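PDB 5WXU: 11S globulin from Wrightia tinctoria, which binds and sequesters the plant hormone auxin (indole-3-acetic acid) and probably also serves as a hexameric seed storage protein. Local coordinates for the interface of chains A and B and the interface of chains A and C. Numbering follows the deposited sequence. Chains: chain A/B/C, 11S globulin.

Contact 1: the interface of chains A and B. Residues chain A 150, 288, 292-294, 324; chain B 306, 317, 319, 321-322.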
# COMPACT_ATOMS: atom_id res chain seq x y z
N LYS A 150 17.56 -13.68 -19.17
CA LYS A 150 18.33 -12.49 -19.43
C LYS A 150 19.64 -12.48 -18.64
O LYS A 150 19.65 -12.77 -17.44
CB LYS A 150 17.45 -11.27 -19.10
CG LYS A 150 18.24 -9.96 -18.97
CD LYS A 150 17.35 -8.83 -18.57
CE LYS A 150 18.16 -7.54 -18.68
NZ LYS A 150 17.43 -6.42 -19.32
N GLU A 288 7.08 -9.36 -19.44
CA GLU A 288 7.43 -7.94 -19.67
C GLU A 288 7.51 -7.11 -18.42
O GLU A 288 7.96 -5.95 -18.50
CB GLU A 288 6.38 -7.25 -20.54
CG GLU A 288 6.00 -7.93 -21.85
CD GLU A 288 4.71 -7.33 -22.42
OE1 GLU A 288 3.61 -7.65 -21.96
OE2 GLU A 288 4.82 -6.50 -23.31
N THR A 292 11.14 -8.73 -15.59
CA THR A 292 12.11 -7.75 -16.11
C THR A 292 12.73 -6.84 -15.07
O THR A 292 13.33 -5.85 -15.44
CB THR A 292 11.50 -6.76 -17.17
OG1 THR A 292 10.47 -5.83 -16.63
CG2 THR A 292 11.02 -7.56 -18.33
N VAL A 293 12.50 -7.13 -13.79
CA VAL A 293 12.82 -6.19 -12.73
C VAL A 293 14.29 -5.73 -12.93
O VAL A 293 15.21 -6.55 -13.19
CB VAL A 293 12.50 -6.79 -11.35
CG1 VAL A 293 13.31 -8.06 -11.10
CG2 VAL A 293 12.80 -5.84 -10.18
N ARG A 294 14.58 -4.43 -12.75
CA ARG A 294 15.97 -3.97 -12.88
C ARG A 294 16.77 -4.35 -11.61
O ARG A 294 16.29 -4.19 -10.52
CB ARG A 294 16.04 -2.46 -13.07
CG ARG A 294 17.43 -1.96 -13.42
CD ARG A 294 17.41 -0.67 -14.21
NE ARG A 294 16.66 0.29 -13.45
CZ ARG A 294 17.14 1.15 -12.52
NH1 ARG A 294 18.37 1.20 -12.14
NH2 ARG A 294 16.32 1.98 -11.94
N PRO A 324 13.71 0.13 -7.96
CA PRO A 324 12.52 -0.26 -7.25
C PRO A 324 12.73 -1.46 -6.33
O PRO A 324 12.09 -1.56 -5.28
CB PRO A 324 11.57 -0.68 -8.39
CG PRO A 324 11.98 0.17 -9.51
CD PRO A 324 13.43 0.30 -9.40
N ASP B 306 15.22 -6.98 -22.84
CA ASP B 306 14.52 -7.90 -21.94
C ASP B 306 14.09 -9.16 -22.67
O ASP B 306 14.08 -10.25 -22.09
CB ASP B 306 13.32 -7.20 -21.31
CG ASP B 306 13.73 -6.03 -20.41
OD1 ASP B 306 14.63 -6.23 -19.60
OD2 ASP B 306 13.24 -4.91 -20.59
N THR B 317 11.87 -3.13 -22.22
CA THR B 317 10.63 -2.65 -21.59
C THR B 317 11.02 -1.66 -20.49
O THR B 317 12.05 -1.83 -19.87
CB THR B 317 9.86 -3.79 -20.91
OG1 THR B 317 10.69 -4.33 -19.84
CG2 THR B 317 9.51 -4.75 -21.89
N ASN B 319 9.04 0.00 -17.26
CA ASN B 319 7.88 0.13 -16.46
C ASN B 319 8.30 0.29 -14.98
O ASN B 319 9.50 0.54 -14.73
CB ASN B 319 6.95 -1.09 -16.61
CG ASN B 319 7.63 -2.38 -16.33
OD1 ASN B 319 8.33 -2.61 -15.31
ND2 ASN B 319 7.45 -3.29 -17.30
N TYR B 321 8.66 -1.53 -12.48
CA TYR B 321 9.67 -2.46 -11.93
C TYR B 321 11.10 -2.05 -12.25
O TYR B 321 12.08 -2.65 -11.75
CB TYR B 321 9.42 -3.90 -12.42
CG TYR B 321 8.20 -4.55 -11.85
CD1 TYR B 321 8.12 -4.81 -10.50
CD2 TYR B 321 7.11 -4.85 -12.63
CE1 TYR B 321 7.00 -5.37 -9.94
CE2 TYR B 321 5.99 -5.46 -12.09
CZ TYR B 321 5.95 -5.71 -10.75
OH TYR B 321 4.86 -6.26 -10.11
N ASN B 322 11.25 -1.04 -13.16
CA ASN B 322 12.53 -0.52 -13.62
C ASN B 322 12.75 0.96 -13.12
O ASN B 322 13.83 1.30 -12.63
CB ASN B 322 12.64 -0.56 -15.19
CG ASN B 322 12.18 -1.91 -15.84
OD1 ASN B 322 11.34 -1.99 -16.83
ND2 ASN B 322 12.73 -2.98 -15.32
O HOH W 1 13.99 -2.82 -9.59
O HOH W 2 14.76 -4.44 -17.55
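A:Arg294 clamps the backbone carbonyl of B:Asn322 from the side: NE and NH2 of the guanidinium both point at B:Asn322 O, which lies close to the guanidinium plane. A:Arg294 NH2 is the nearer, 2.7 Å from B:Asn322 O and almost in line with the carbonyl bond, and the bend at chi3 (55°) turns the NE edge toward it. This is the tight part of a two-fold interface that joins two copies of the protein. Here the amide of B:Asn322 hands its ND2 to A:Thr292 O at 2.9 Å, coming from above that carbonyl's plane, while its OD1 takes the backbone N of B:Asn319 and so steadies the amide. A:Arg294 N bonds in turn to B:Tyr321 O, which water 1 also links to A:Arg294 O, and A:Pro324 packs its CD against B:Asn322 O.

Toward A:Lys150 the contact is looser. The lysine chain reaches out to set NZ 2.8 Å from B:Asp306 OD1, above the carboxylate plane, in a salt bridge; water 2 joins the same OD1 to A:Thr292 O. B:Thr317 fixes the other oxygen, OD2, through both OG1 and N. An alanine in place of B:Asp306 would probably leave the A:Lys150 ammonium without its counter-charge and B:Thr317 OG1 freer to turn. Beyond A:Thr292 from A:Lys150, A:Glu288 O accepts A:Thr292 OG1 on one face of its plane and B:Asn319 ND2, at 3.0 Å, on the other.

Contact 2: the interface of chains A and C. Residues chain A 348, 417, 423, 425, 428-429; chain C 116, 118-119, 122, 167, 202.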
# COMPACT_ATOMS: atom_id res chain seq x y z
N TRP A 348 24.96 11.86 11.40
CA TRP A 348 24.69 10.48 11.82
C TRP A 348 23.60 9.86 10.92
O TRP A 348 22.83 10.57 10.25
CB TRP A 348 24.24 10.37 13.25
CG TRP A 348 22.86 11.03 13.55
CD1 TRP A 348 21.64 10.47 13.52
CD2 TRP A 348 22.67 12.35 13.97
NE1 TRP A 348 20.69 11.33 13.86
CE2 TRP A 348 21.29 12.50 14.22
CE3 TRP A 348 23.52 13.40 14.27
CZ2 TRP A 348 20.75 13.67 14.62
CZ3 TRP A 348 22.97 14.56 14.72
CH2 TRP A 348 21.60 14.72 14.87
N THR A 417 21.47 12.73 8.99
CA THR A 417 21.17 14.07 9.53
C THR A 417 22.51 14.81 9.67
O THR A 417 23.46 14.25 10.23
CB THR A 417 20.57 13.85 10.89
OG1 THR A 417 19.35 13.13 10.70
CG2 THR A 417 20.36 15.13 11.60
N THR A 423 21.27 22.04 5.39
CA THR A 423 20.29 21.07 5.92
C THR A 423 20.52 20.77 7.38
O THR A 423 19.95 19.79 7.87
CB THR A 423 20.37 19.78 5.11
OG1 THR A 423 21.70 19.25 5.18
CG2 THR A 423 19.99 20.00 3.65
N VAL A 425 20.85 20.33 11.48
CA VAL A 425 19.99 20.40 12.63
C VAL A 425 20.24 21.70 13.41
O VAL A 425 19.32 22.26 14.01
CB VAL A 425 20.07 19.17 13.52
CG1 VAL A 425 19.58 17.98 12.79
CG2 VAL A 425 21.45 18.92 14.03
N ALA A 428 18.00 24.37 12.10
CA ALA A 428 16.61 24.07 12.41
C ALA A 428 16.10 24.42 13.83
O ALA A 428 14.90 24.48 14.08
CB ALA A 428 16.33 22.60 12.07
N VAL A 429 17.03 24.60 14.74
CA VAL A 429 16.82 24.82 16.12
C VAL A 429 17.00 26.31 16.31
O VAL A 429 17.86 26.91 15.68
CB VAL A 429 17.82 23.99 16.93
CG1 VAL A 429 17.78 24.33 18.40
CG2 VAL A 429 17.45 22.53 16.83
N VAL C 116 13.10 18.22 14.80
CA VAL C 116 13.77 18.55 13.57
C VAL C 116 13.63 17.42 12.54
O VAL C 116 14.05 16.28 12.83
CB VAL C 116 15.26 18.87 13.79
CG1 VAL C 116 15.93 19.12 12.45
CG2 VAL C 116 15.40 20.08 14.72
N PRO C 118 15.16 16.46 9.08
CA PRO C 118 16.32 16.80 8.26
C PRO C 118 16.00 16.90 6.81
O PRO C 118 15.32 16.00 6.21
CB PRO C 118 17.32 15.67 8.55
CG PRO C 118 16.58 14.63 9.24
CD PRO C 118 15.27 15.12 9.69
N GLY C 119 16.41 18.04 6.24
CA GLY C 119 16.21 18.30 4.82
C GLY C 119 14.94 19.11 4.52
O GLY C 119 14.56 19.31 3.36
N GLU C 122 13.62 25.81 6.98
CA GLU C 122 13.22 26.53 8.16
C GLU C 122 12.04 27.47 7.82
O GLU C 122 12.26 28.52 7.20
CB GLU C 122 14.41 27.30 8.70
CG GLU C 122 15.39 26.45 9.51
CD GLU C 122 16.17 25.42 8.71
OE1 GLU C 122 16.82 25.97 7.73
OE2 GLU C 122 16.08 24.14 9.06
N VAL C 167 16.03 14.75 16.23
CA VAL C 167 16.34 15.71 17.31
C VAL C 167 15.08 16.37 17.87
O VAL C 167 14.30 16.92 17.13
CB VAL C 167 17.33 16.76 16.82
CG1 VAL C 167 17.60 17.90 17.88
CG2 VAL C 167 18.66 16.16 16.40
N LEU C 202 22.93 17.13 21.99
CA LEU C 202 23.69 18.20 21.27
C LEU C 202 24.00 19.29 22.29
O LEU C 202 23.34 20.31 22.39
CB LEU C 202 22.94 18.75 20.12
CG LEU C 202 22.85 17.77 18.93
CD1 LEU C 202 22.12 16.48 19.18
CD2 LEU C 202 22.24 18.53 17.76
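A:Ala428 presses its methyl CB onto the branches of C:Val116, 3.5 Å from CG1, at the centre of an apolar patch between two cupin subunits. C:Val116 works with both arms: CG1 also meets A:Val425 CG1, and CG2 meets A:Val429 CG2 at 3.8 Å. A:Val425 is forked in the same way. Its CG1 sits anti to the carbonyl carbon (chi1 -64°) and turns to C:Val116, whereas CG2 goes across to the CD2 methyl of C:Leu202.

The aromatic contact is made at the benzo end of A:Trp348, where C:Val167 CG2 touches CH2 at 3.6 Å, the two side chains crossing at about a right angle. On chain A's own side, A:Thr417 CB covers a face of the indole near its rim.

Polar atoms take part through packing. A:Thr417 OG1 rests against the ring carbon CG of C:Pro118 at 3.5 Å, and the carboxylate oxygen OE2 of C:Glu122 lies 3.4 Å from A:Ala428 CB.

With hydrophobic fit rather than bonded pairs, the patch seats the 425-428 helix of one subunit on the N-terminal cupin of the next, probably the head-to-tail joint of the trimer. C:Gly119, at its rim, belongs to the auxin pocket.

Contact 3: the interface of chains A and B. Residues chain A 127-128; chain B 309, 311, 459, 461-462.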
# COMPACT_ATOMS: atom_id res chain seq x y z
N PHE A 127 17.82 -19.98 -31.93
CA PHE A 127 17.42 -21.22 -32.52
C PHE A 127 18.41 -21.68 -33.60
O PHE A 127 18.10 -22.56 -34.37
CB PHE A 127 16.03 -21.02 -33.07
CG PHE A 127 15.04 -20.68 -31.98
CD1 PHE A 127 14.53 -21.68 -31.16
CD2 PHE A 127 14.74 -19.36 -31.69
CE1 PHE A 127 13.62 -21.40 -30.15
CE2 PHE A 127 13.83 -19.06 -30.65
CZ PHE A 127 13.28 -20.09 -29.89
N HIS A 128 19.58 -21.09 -33.64
CA HIS A 128 20.63 -21.48 -34.62
C HIS A 128 21.92 -21.69 -33.86
O HIS A 128 22.08 -21.13 -32.80
CB HIS A 128 20.82 -20.34 -35.61
CG HIS A 128 19.58 -20.00 -36.35
ND1 HIS A 128 19.16 -20.71 -37.46
CD2 HIS A 128 18.63 -19.06 -36.11
CE1 HIS A 128 18.02 -20.19 -37.89
NE2 HIS A 128 17.69 -19.18 -37.10
N THR B 309 15.59 -12.41 -29.53
CA THR B 309 15.63 -13.62 -30.39
C THR B 309 16.69 -13.39 -31.44
O THR B 309 16.63 -12.35 -32.19
CB THR B 309 14.30 -13.78 -31.07
OG1 THR B 309 13.34 -14.04 -30.07
CG2 THR B 309 14.33 -14.95 -31.99
N ARG B 311 18.73 -13.23 -34.60
CA ARG B 311 18.24 -12.94 -35.96
C ARG B 311 16.90 -12.24 -36.04
O ARG B 311 16.47 -11.82 -37.16
CB ARG B 311 18.28 -14.20 -36.85
CG ARG B 311 19.68 -14.82 -36.89
CD ARG B 311 19.63 -16.02 -37.80
NE ARG B 311 20.86 -16.81 -37.73
CZ ARG B 311 21.08 -17.92 -38.45
NH1 ARG B 311 20.15 -18.37 -39.30
NH2 ARG B 311 22.23 -18.58 -38.33
N ASP B 459 11.78 -15.12 -35.25
CA ASP B 459 12.98 -15.36 -36.13
C ASP B 459 12.47 -15.46 -37.55
O ASP B 459 11.61 -16.34 -37.79
CB ASP B 459 13.64 -16.66 -35.68
CG ASP B 459 14.92 -17.01 -36.46
OD1 ASP B 459 15.18 -16.49 -37.57
OD2 ASP B 459 15.67 -17.83 -35.91
N GLU B 461 13.85 -16.65 -40.05
CA GLU B 461 14.28 -17.98 -40.54
C GLU B 461 14.21 -19.06 -39.42
O GLU B 461 15.21 -19.78 -39.19
CB GLU B 461 15.75 -17.88 -41.00
CG GLU B 461 16.18 -16.65 -41.78
CD GLU B 461 17.67 -16.73 -42.09
OE1 GLU B 461 18.45 -16.07 -41.38
OE2 GLU B 461 18.06 -17.53 -42.98
N LEU B 462 13.09 -19.20 -38.74
CA LEU B 462 13.01 -20.21 -37.65
C LEU B 462 13.13 -21.61 -38.26
O LEU B 462 12.34 -21.89 -39.16
CB LEU B 462 11.67 -20.14 -36.93
CG LEU B 462 11.51 -21.10 -35.75
CD1 LEU B 462 12.44 -20.60 -34.63
CD2 LEU B 462 10.06 -21.22 -35.27
O HOH W 3 17.17 -17.60 -33.49
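The imidazole of A:His128 and the guanidinium of B:Arg311 lie face to face, their planes 12° apart. NH1 is over the centre of the imidazole in a cation-pi contact, and A:His128 CG in turn lies over the centre of the guanidinium, 3.3 Å from B:Arg311 CZ. At the imidazole edge are the carboxylate of B:Asp459 and the backbone O of B:Glu461. A:Phe127 offers one face of its ring to B:Leu462, whose CD1 methyl stands 3.7 Å from A:Phe127 CG, offset toward the rim.

A:His128 NE2 donates to B:Asp459 OD2 at 2.7 Å, tip to tip. The oxygen uses its syn lone pair, although the carboxylate is turned 63° from the ring. With CG anti to its backbone N (chi1 -178°), B:Asp459 points this group at the histidine. Its OD1 receives the backbone N of B:Glu461, and OD2 also holds water 3, which bonds to A:Phe127 N at 2.9 Å. B:Arg311, extended from CG to NE, crosses the imidazole at a slant, and its NH1 forms a long salt bridge with B:Glu461 OE1 (3.5 Å). The carboxylate at the edge would favour a charged histidine and the arginine above the face would oppose it, so the balance cannot be read from the geometry.

In the fold, A:Phe127 and A:His128 follow strand 124-126, B:Arg311 sits in the turn between strands 307-309 and 313-318, and B:Asp459 to B:Leu462 form the modelled C-terminal end beyond strand 457-458.

Contacts 1 and 3 share the two-fold A-B interface, their C-alpha centres about 24 Å apart. Chain B uses one hairpin for both: B:Asp306 just before strand 307-309, strand 313-318 and the loop after it in contact 1; B:Thr309 and B:Arg311 in the turn in contact 3. The C-alpha centre of contact 2, on the different A-C interface, lies about 37 Å from that of contact 1 and about 60 Å from that of contact 3. Within each subunit the Cys120-Cys291 disulfide ties the loop of contact 2 to the segment of contact 1. Two kinds of interface, probably within and between trimers, would together build the hexamer.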